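Type 4 fimbrial biogenesis protein PilF (Pseudomonas aeruginosa, PDB 2HO1) is an outer-membrane lipoprotein built of tetratricopeptide repeats that binds PilQ and is essential for its outer-membrane localization and assembly into the dodecameric secretin of the type IV pilus. Local coordinates at residues L45-L48 with Q49-N52; A56-P59 with L60-L64; E190-P193 with A194-Y198; L214-R217 with L218-F222. One frame throughout, in Å; residues are numbered along the deposited sequence.

Contact 1 of 4, residues L45-L48 with Q49-N52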
# COMPACT_ATOMS: atom_id res chain seq x y z
N LEU A 45 17.55 18.68 15.20
CA LEU A 45 16.83 18.98 13.96
C LEU A 45 17.00 20.44 13.55
O LEU A 45 16.89 20.76 12.37
CB LEU A 45 15.35 18.67 14.11
CG LEU A 45 14.97 17.18 14.28
CD1 LEU A 45 13.47 17.09 14.65
CD2 LEU A 45 15.24 16.41 12.99
N GLY A 46 17.26 21.32 14.53
CA GLY A 46 17.45 22.72 14.21
C GLY A 46 18.79 22.93 13.51
O GLY A 46 18.89 23.72 12.56
N TYR A 47 19.82 22.26 14.01
CA TYR A 47 21.13 22.33 13.38
C TYR A 47 21.05 21.82 11.94
O TYR A 47 21.60 22.44 11.02
CB TYR A 47 22.15 21.53 14.18
CG TYR A 47 22.64 22.24 15.42
CD1 TYR A 47 23.08 23.55 15.37
CD2 TYR A 47 22.67 21.59 16.64
CE1 TYR A 47 23.53 24.20 16.50
CE2 TYR A 47 23.12 22.23 17.78
CZ TYR A 47 23.55 23.53 17.70
OH TYR A 47 24.00 24.17 18.83
N LEU A 48 20.35 20.71 11.74
CA LEU A 48 20.18 20.13 10.42
C LEU A 48 19.48 21.11 9.48
O LEU A 48 19.91 21.34 8.34
CB LEU A 48 19.30 18.89 10.50
CG LEU A 48 19.93 17.52 10.47
CD1 LEU A 48 18.84 16.49 10.66
CD2 LEU A 48 20.66 17.31 9.16
N GLN A 49 18.38 21.65 9.95
CA GLN A 49 17.60 22.60 9.18
C GLN A 49 18.40 23.85 8.80
O GLN A 49 18.17 24.45 7.77
CB GLN A 49 16.35 22.93 10.01
CG GLN A 49 15.65 24.24 9.73
CD GLN A 49 14.69 24.61 10.86
OE1 GLN A 49 14.45 25.79 11.11
NE2 GLN A 49 14.14 23.61 11.55
N ARG A 50 19.35 24.22 9.66
CA ARG A 50 20.19 25.40 9.46
C ARG A 50 21.39 25.08 8.57
O ARG A 50 22.22 25.95 8.29
CB ARG A 50 20.67 25.95 10.82
CG ARG A 50 19.56 26.58 11.71
CD ARG A 50 20.13 27.33 12.95
NE ARG A 50 20.47 26.45 14.08
CZ ARG A 50 19.68 26.24 15.13
NH1 ARG A 50 18.51 26.85 15.21
NH2 ARG A 50 20.05 25.43 16.11
N GLY A 51 21.49 23.83 8.12
CA GLY A 51 22.60 23.43 7.27
C GLY A 51 23.82 22.97 8.08
O GLY A 51 24.80 22.53 7.48
N ASN A 52 23.79 23.07 9.41
CA ASN A 52 24.95 22.62 10.19
C ASN A 52 24.83 21.12 10.48
O ASN A 52 24.75 20.69 11.63
CB ASN A 52 25.05 23.35 11.53
CG ASN A 52 24.92 24.83 11.37
OD1 ASN A 52 23.84 25.41 11.57
ND2 ASN A 52 26.02 25.47 11.01
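Tyr47 and Arg50 meet across the last turn of helix 33-49, where the chain leaves the helix after Gln49. The tight part is the backbone. Gln49 N donates to Leu45 O at 3.0 Å, a regular helical bond, and Arg50 N follows to Gly46 O. Gly51 then turns the chain with a positive phi of 88°, a Schellman motif. Two bonds lead back into the final turn: Gly51 N to Leu48 O at 3.0 Å, arriving from above the carbonyl plane, and a weak one from Asn52 N to Tyr47 O at 2.8 Å. Glycine suits this corner, because a beta carbon at these backbone angles would press on the carbonyl oxygen of Arg50. On the solvent side the grip is looser. In the conformer described, one of two modelled, Arg50 has CG beside its own backbone N (chi1 -68°) and a bend at chi3, so the chain folds back over the bare backbone of Gly46, with Arg50 CG 3.1 Å from Gly46 O. Its NH2 hangs over one face of the Tyr47 ring, 3.6 Å from CD1, but the guanidinium stands almost upright on the ring, 86° between the planes, so the approach is by an edge and not a flat stack. Gln49 reaches outward with an extended chain, as a polar residue at the surface may. Tyr47 and Leu48 also pack on Ala56, a little further along the chain. The chemistry implies a helix end fixed by main-chain bonds, with the arginine a mobile surface contact that probably adds little.

Contact 2 of 4, residues A56-P59 with L60-L64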
# COMPACT_ATOMS: atom_id res chain seq x y z
N ALA A 56 24.71 18.70 14.26
CA ALA A 56 23.48 18.05 14.69
C ALA A 56 23.73 16.78 15.51
O ALA A 56 22.92 16.41 16.35
CB ALA A 56 22.62 17.71 13.45
N LYS A 57 24.86 16.12 15.28
CA LYS A 57 25.19 14.89 16.01
C LYS A 57 25.34 14.99 17.53
O LYS A 57 24.93 14.06 18.26
CB LYS A 57 26.47 14.26 15.45
CG LYS A 57 26.37 13.73 14.04
CD LYS A 57 27.76 13.26 13.59
CE LYS A 57 27.79 12.65 12.21
NZ LYS A 57 29.20 12.25 11.85
N VAL A 58 25.94 16.07 18.02
CA VAL A 58 26.16 16.24 19.46
C VAL A 58 24.86 16.09 20.24
O VAL A 58 24.74 15.21 21.09
CB VAL A 58 26.81 17.62 19.78
CG1 VAL A 58 26.98 17.79 21.30
CG2 VAL A 58 28.16 17.74 19.08
N PRO A 59 23.87 16.96 19.96
CA PRO A 59 22.56 16.92 20.62
C PRO A 59 21.88 15.55 20.45
O PRO A 59 21.31 15.00 21.40
CB PRO A 59 21.76 18.01 19.89
CG PRO A 59 22.79 18.94 19.35
CD PRO A 59 23.95 18.06 18.97
N LEU A 60 21.94 15.00 19.24
CA LEU A 60 21.29 13.72 18.99
C LEU A 60 21.94 12.55 19.76
O LEU A 60 21.25 11.63 20.18
CB LEU A 60 21.23 13.44 17.48
CG LEU A 60 20.44 14.50 16.68
CD1 LEU A 60 20.57 14.19 15.20
CD2 LEU A 60 18.95 14.52 17.09
N ARG A 61 23.24 12.59 19.99
CA ARG A 61 23.82 11.48 20.74
C ARG A 61 23.39 11.63 22.19
O ARG A 61 23.22 10.62 22.89
CB ARG A 61 25.35 11.47 20.66
CG ARG A 61 25.91 11.61 19.27
CD ARG A 61 26.13 10.30 18.49
NE ARG A 61 27.02 10.61 17.35
CZ ARG A 61 27.33 9.80 16.35
NH1 ARG A 61 26.83 8.58 16.27
NH2 ARG A 61 28.15 10.23 15.40
N LYS A 62 23.21 12.87 22.65
CA LYS A 62 22.77 13.09 24.03
C LYS A 62 21.37 12.51 24.18
O LYS A 62 21.08 11.80 25.14
CB LYS A 62 22.75 14.58 24.39
CG LYS A 62 24.13 15.21 24.55
CD LYS A 62 24.03 16.68 24.99
CE LYS A 62 25.41 17.33 25.04
NZ LYS A 62 25.34 18.81 25.32
N ALA A 63 20.50 12.82 23.23
CA ALA A 63 19.15 12.27 23.27
C ALA A 63 19.23 10.74 23.37
O ALA A 63 18.51 10.12 24.16
CB ALA A 63 18.39 12.65 22.04
N LEU A 64 20.10 10.15 22.55
CA LEU A 64 20.27 8.71 22.55
C LEU A 64 20.93 8.15 23.82
O LEU A 64 20.68 7.00 24.18
CB LEU A 64 21.05 8.27 21.30
CG LEU A 64 20.20 8.30 20.01
CD1 LEU A 64 21.08 8.10 18.77
CD2 LEU A 64 19.10 7.24 20.10
O HOH W 1 29.69 9.89 13.37
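Backbone N-H groups of residues 60 to 63 point back to carbonyls four residues earlier, with Ala63 N to Pro59 O at 3.0 Å, Leu60 N to Ala56 O weak at 3.4 Å, and the Arg61 N to Lys57 O bond less certain because the place of that oxygen is doubtful. Pro59 fits here because a residue in the first turn of helix 57-66 needs no N-H for the helix ladder. On the outer side Lys57 and Arg61, one turn apart, run side by side in the same direction. The lysine is fully extended beyond CG, while the arginine bends at chi2 (-89°), which swings its guanidinium alongside the aliphatic part of Lys57 and sets Arg61 NH2 3.6 Å from Lys57 CD. Like charges thus come close, Lys57 NZ standing 4.2 Å from Arg61 NH2. A water lies between them, accepting from Lys57 NZ at 2.8 Å and, weakly, from Arg61 NH2 in the guanidinium plane; this probably eases the repulsion, as may the long, weak ion pairs of Lys57 with Glu54 and Glu84. Val58 and Lys62 form a second parallel pair, where Val58 CG1 touches Lys62 CE at 4.1 Å and the ammonium is carried onward. The inner side is apolar: Ala56 CB meets Leu60 CD1 at 4.4 Å. Pro59 and Ala63 rest on helix 33-49, while Leu60 and Leu64 rest on helix 71-83. An amphipathic second helix whose small residues nestle against the first is typical of the helix-turn-helix of a tetratricopeptide repeat, here TPR 1.

Contact 3 of 4, residues E190-P193 with A194-Y198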
# COMPACT_ATOMS: atom_id res chain seq x y z
N GLU A 190 -2.70 13.32 -23.93
CA GLU A 190 -3.87 13.90 -23.27
C GLU A 190 -3.56 15.37 -23.01
O GLU A 190 -3.53 15.82 -21.86
CB GLU A 190 -4.09 13.21 -21.93
CG GLU A 190 -4.77 11.86 -21.97
CD GLU A 190 -6.28 12.00 -22.11
OE1 GLU A 190 -6.75 12.21 -23.25
OE2 GLU A 190 -6.98 11.91 -21.07
N TYR A 191 -3.35 16.13 -24.09
CA TYR A 191 -2.98 17.54 -24.01
C TYR A 191 -3.75 18.50 -23.15
O TYR A 191 -3.15 19.35 -22.50
CB TYR A 191 -2.88 18.13 -25.42
CG TYR A 191 -1.97 17.35 -26.32
CD1 TYR A 191 -0.62 17.18 -26.01
CD2 TYR A 191 -2.46 16.75 -27.48
CE1 TYR A 191 0.22 16.43 -26.84
CE2 TYR A 191 -1.64 16.00 -28.30
CZ TYR A 191 -0.31 15.85 -27.98
OH TYR A 191 0.50 15.13 -28.81
N VAL A 192 -5.08 18.41 -23.11
CA VAL A 192 -5.82 19.36 -22.30
C VAL A 192 -5.60 19.12 -20.82
O VAL A 192 -5.39 20.06 -20.05
CB VAL A 192 -7.34 19.36 -22.64
CG1 VAL A 192 -8.10 20.31 -21.71
CG2 VAL A 192 -7.53 19.80 -24.07
N PRO A 193 -5.67 17.86 -20.37
CA PRO A 193 -5.44 17.65 -18.94
C PRO A 193 -3.96 18.01 -18.64
O PRO A 193 -3.66 18.58 -17.60
CB PRO A 193 -5.70 16.15 -18.76
CG PRO A 193 -6.58 15.80 -19.88
CD PRO A 193 -6.08 16.61 -21.04
N ALA A 194 -3.08 17.67 -19.57
CA ALA A 194 -1.64 17.95 -19.42
C ALA A 194 -1.42 19.43 -19.16
O ALA A 194 -0.78 19.83 -18.19
CB ALA A 194 -0.89 17.52 -20.67
N ARG A 195 -1.97 20.23 -20.07
CA ARG A 195 -1.87 21.68 -20.00
C ARG A 195 -2.41 22.19 -18.70
O ARG A 195 -1.86 23.10 -18.07
CB ARG A 195 -2.66 22.28 -21.14
CG ARG A 195 -2.73 23.78 -21.08
CD ARG A 195 -3.41 24.34 -22.29
NE ARG A 195 -3.05 25.73 -22.47
CZ ARG A 195 -3.62 26.53 -23.37
NH1 ARG A 195 -4.58 26.05 -24.16
NH2 ARG A 195 -3.22 27.79 -23.49
N GLN A 196 -3.52 21.62 -18.28
CA GLN A 196 -4.13 22.04 -17.04
C GLN A 196 -3.19 21.86 -15.88
O GLN A 196 -2.99 22.78 -15.09
CB GLN A 196 -5.40 21.26 -16.79
CG GLN A 196 -6.54 21.68 -17.69
CD GLN A 196 -7.81 20.96 -17.35
OE1 GLN A 196 -7.99 19.79 -17.74
NE2 GLN A 196 -8.69 21.63 -16.61
N TYR A 197 -2.60 20.67 -15.77
CA TYR A 197 -1.68 20.40 -14.68
C TYR A 197 -0.42 21.25 -14.83
O TYR A 197 0.16 21.70 -13.84
CB TYR A 197 -1.33 18.90 -14.64
CG TYR A 197 -2.36 18.07 -13.90
CD1 TYR A 197 -2.45 18.10 -12.51
CD2 TYR A 197 -3.27 17.27 -14.60
CE1 TYR A 197 -3.41 17.36 -11.84
CE2 TYR A 197 -4.23 16.52 -13.94
CZ TYR A 197 -4.30 16.56 -12.56
OH TYR A 197 -5.23 15.76 -11.90
N TYR A 198 -0.01 21.51 -16.07
CA TYR A 198 1.16 22.33 -16.28
C TYR A 198 0.90 23.74 -15.73
O TYR A 198 1.69 24.28 -14.95
CB TYR A 198 1.51 22.45 -17.75
CG TYR A 198 2.83 23.12 -17.95
CD1 TYR A 198 2.92 24.51 -18.07
CD2 TYR A 198 4.01 22.37 -17.99
CE1 TYR A 198 4.16 25.14 -18.24
CE2 TYR A 198 5.25 22.98 -18.15
CZ TYR A 198 5.32 24.36 -18.27
OH TYR A 198 6.55 24.96 -18.42
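Ala194 opens the second segment by packing its methyl on the turn before it, CB lying 3.4 Å from Tyr191 O. Its small size suits a buried place, and Glu190 occupies the N-cap position just ahead of the helix. Arg195 comes next; its N donates to Tyr191 O at 2.8 Å with an N-H...O angle of 165°, while its side chain, with CG anti to the backbone N (chi1 174°) and extended to NE, leads off to a cation-pi contact with Phe222. Gln196 N bonds to Val192 O at 3.0 Å. A chi1 of -73° lays its extended chain back along the preceding turn, Gln196 CG 3.1 Å from Val192 O, and OE1 comes within 4.0 Å of Val192 CG1, where the two chains cross obliquely at the exposed surface, a natural place for a polar amide. Tyr197 N reaches Pro193 O at 3.0 Å, and its ring atom CD2 leans on that oxygen at 3.3 Å. Proline is at home in this first turn, where its missing N-H costs no helix bond. The end of the Tyr198 side chain leads away from the first segment and hydrogen-bonds through OH to Ser211 O and Gln207 NE2. The helix therefore lies between two others: Pro193, Ala194 and Tyr197 rest on helix 175-187, its partner in TPR 5, and Tyr191 and Tyr198 touch helix 209-221.

Contact 4 of 4, residues L214-R217 with L218-F222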
# COMPACT_ATOMS: atom_id res chain seq x y z
N LEU A 214 8.84 21.27 -21.67
CA LEU A 214 7.50 20.68 -21.63
C LEU A 214 6.49 21.78 -21.94
O LEU A 214 5.55 21.57 -22.70
CB LEU A 214 7.21 20.05 -20.25
CG LEU A 214 5.77 19.55 -19.96
CD1 LEU A 214 5.33 18.56 -21.05
CD2 LEU A 214 5.71 18.89 -18.57
N GLY A 215 6.68 22.95 -21.33
CA GLY A 215 5.79 24.07 -21.56
C GLY A 215 5.86 24.55 -23.00
O GLY A 215 4.86 24.95 -23.60
N ILE A 216 7.06 24.52 -23.57
CA ILE A 216 7.25 24.91 -24.95
C ILE A 216 6.49 23.96 -25.86
O ILE A 216 5.75 24.39 -26.73
CB ILE A 216 8.74 24.91 -25.34
CG1 ILE A 216 9.43 26.17 -24.81
CG2 ILE A 216 8.89 24.82 -26.85
CD1 ILE A 216 10.93 26.10 -24.85
N ARG A 217 6.67 22.66 -25.66
CA ARG A 217 5.96 21.69 -26.50
C ARG A 217 4.43 21.75 -26.31
O ARG A 217 3.68 21.46 -27.25
CB ARG A 217 6.48 20.28 -26.23
CG ARG A 217 7.91 20.04 -26.74
CD ARG A 217 8.51 18.81 -26.11
NE ARG A 217 9.78 18.40 -26.72
CZ ARG A 217 10.57 17.46 -26.20
NH1 ARG A 217 10.24 16.86 -25.05
NH2 ARG A 217 11.71 17.13 -26.80
N LEU A 218 3.97 22.14 -25.12
CA LEU A 218 2.53 22.25 -24.89
C LEU A 218 1.99 23.48 -25.61
O LEU A 218 0.91 23.42 -26.22
CB LEU A 218 2.20 22.33 -23.40
CG LEU A 218 2.13 20.98 -22.66
CD1 LEU A 218 1.83 21.20 -21.18
CD2 LEU A 218 1.06 20.10 -23.29
N ALA A 219 2.73 24.59 -25.55
CA ALA A 219 2.33 25.83 -26.22
C ALA A 219 2.14 25.55 -27.71
O ALA A 219 1.16 25.97 -28.33
CB ALA A 219 3.39 26.90 -26.02
N LYS A 220 3.10 24.83 -28.29
CA LYS A 220 3.04 24.49 -29.71
C LYS A 220 1.75 23.75 -30.04
O LYS A 220 1.16 23.98 -31.09
CB LYS A 220 4.24 23.63 -30.10
CG LYS A 220 5.59 24.37 -30.08
CD LYS A 220 6.67 23.48 -30.67
CE LYS A 220 7.93 24.26 -30.98
NZ LYS A 220 8.72 23.56 -32.03
N VAL A 221 1.32 22.86 -29.15
CA VAL A 221 0.10 22.11 -29.36
C VAL A 221 -1.12 23.03 -29.34
O VAL A 221 -2.04 22.88 -30.14
CB VAL A 221 -0.06 21.00 -28.29
CG1 VAL A 221 -1.50 20.50 -28.24
CG2 VAL A 221 0.87 19.84 -28.61
N PHE A 222 -1.12 24.00 -28.43
CA PHE A 222 -2.22 24.94 -28.31
C PHE A 222 -1.92 26.26 -29.01
O PHE A 222 -2.39 27.33 -28.58
CB PHE A 222 -2.52 25.20 -26.83
CG PHE A 222 -3.07 24.00 -26.12
CD1 PHE A 222 -4.44 23.77 -26.09
CD2 PHE A 222 -2.22 23.11 -25.48
CE1 PHE A 222 -4.95 22.66 -25.42
CE2 PHE A 222 -2.72 22.00 -24.82
CZ PHE A 222 -4.09 21.77 -24.79
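Leu214 holds CG anti to its N (chi1 172°), whereas Leu218 turns CG beside its N (chi1 -83°), and together these settings bring Leu214 CD1 to 4.3 Å from Leu218 CG. The pair sits on helix 209-221, the first helix of TPR 6 in a tetratricopeptide superhelix. Branched leucines suit this side because it is buried: both touch Tyr186 of helix 175-187 and Tyr198 of helix 191-202. Another side turns to the partner helix 225-238, where Ile216 packs on Tyr231 and Leu235, and small Ala219 fits beside Thr227 and Ala228. Regular main-chain bonds hold the turns, Ala219 N to Gly215 O at 2.9 Å and Lys220 N to Ile216 O at 3.1 Å, while Val221 N to Arg217 O is weak. The long basic residues lie where the surface begins. Arg217 extends to a salt bridge with Glu247, and Lys220 runs over its own turn, CG lying 3.4 Å from Ile216 O, before NZ bonds to Lys252 O at the C terminus. At Phe222 the chain leaves helical angles, and that residue's N still donates to Leu218 O at 3.1 Å, with the same oxygen lying in the plane of the phenyl ring, at its edge.

From the N terminus, contact 1 ends helix 33-49 and turns the chain into the loop before helix 57-66, where contact 2 forms the opening turns. The two touch, Tyr47 packing on Pro59 and Leu48 on Ala56, so they join both helices of TPR 1. Far along the chain, contact 3 starts helix 191-202 and contact 4 finishes helix 209-221, successive helices of TPR 5 and TPR 6 that meet through Tyr198 against Gly215 and Leu218. All four are local and follow in series; none nests or crosses. Centres of contacts 2 and 4 are about 51 Å apart, on opposite sides of the chain's centre, so the pairs mark distant parts of the superhelix.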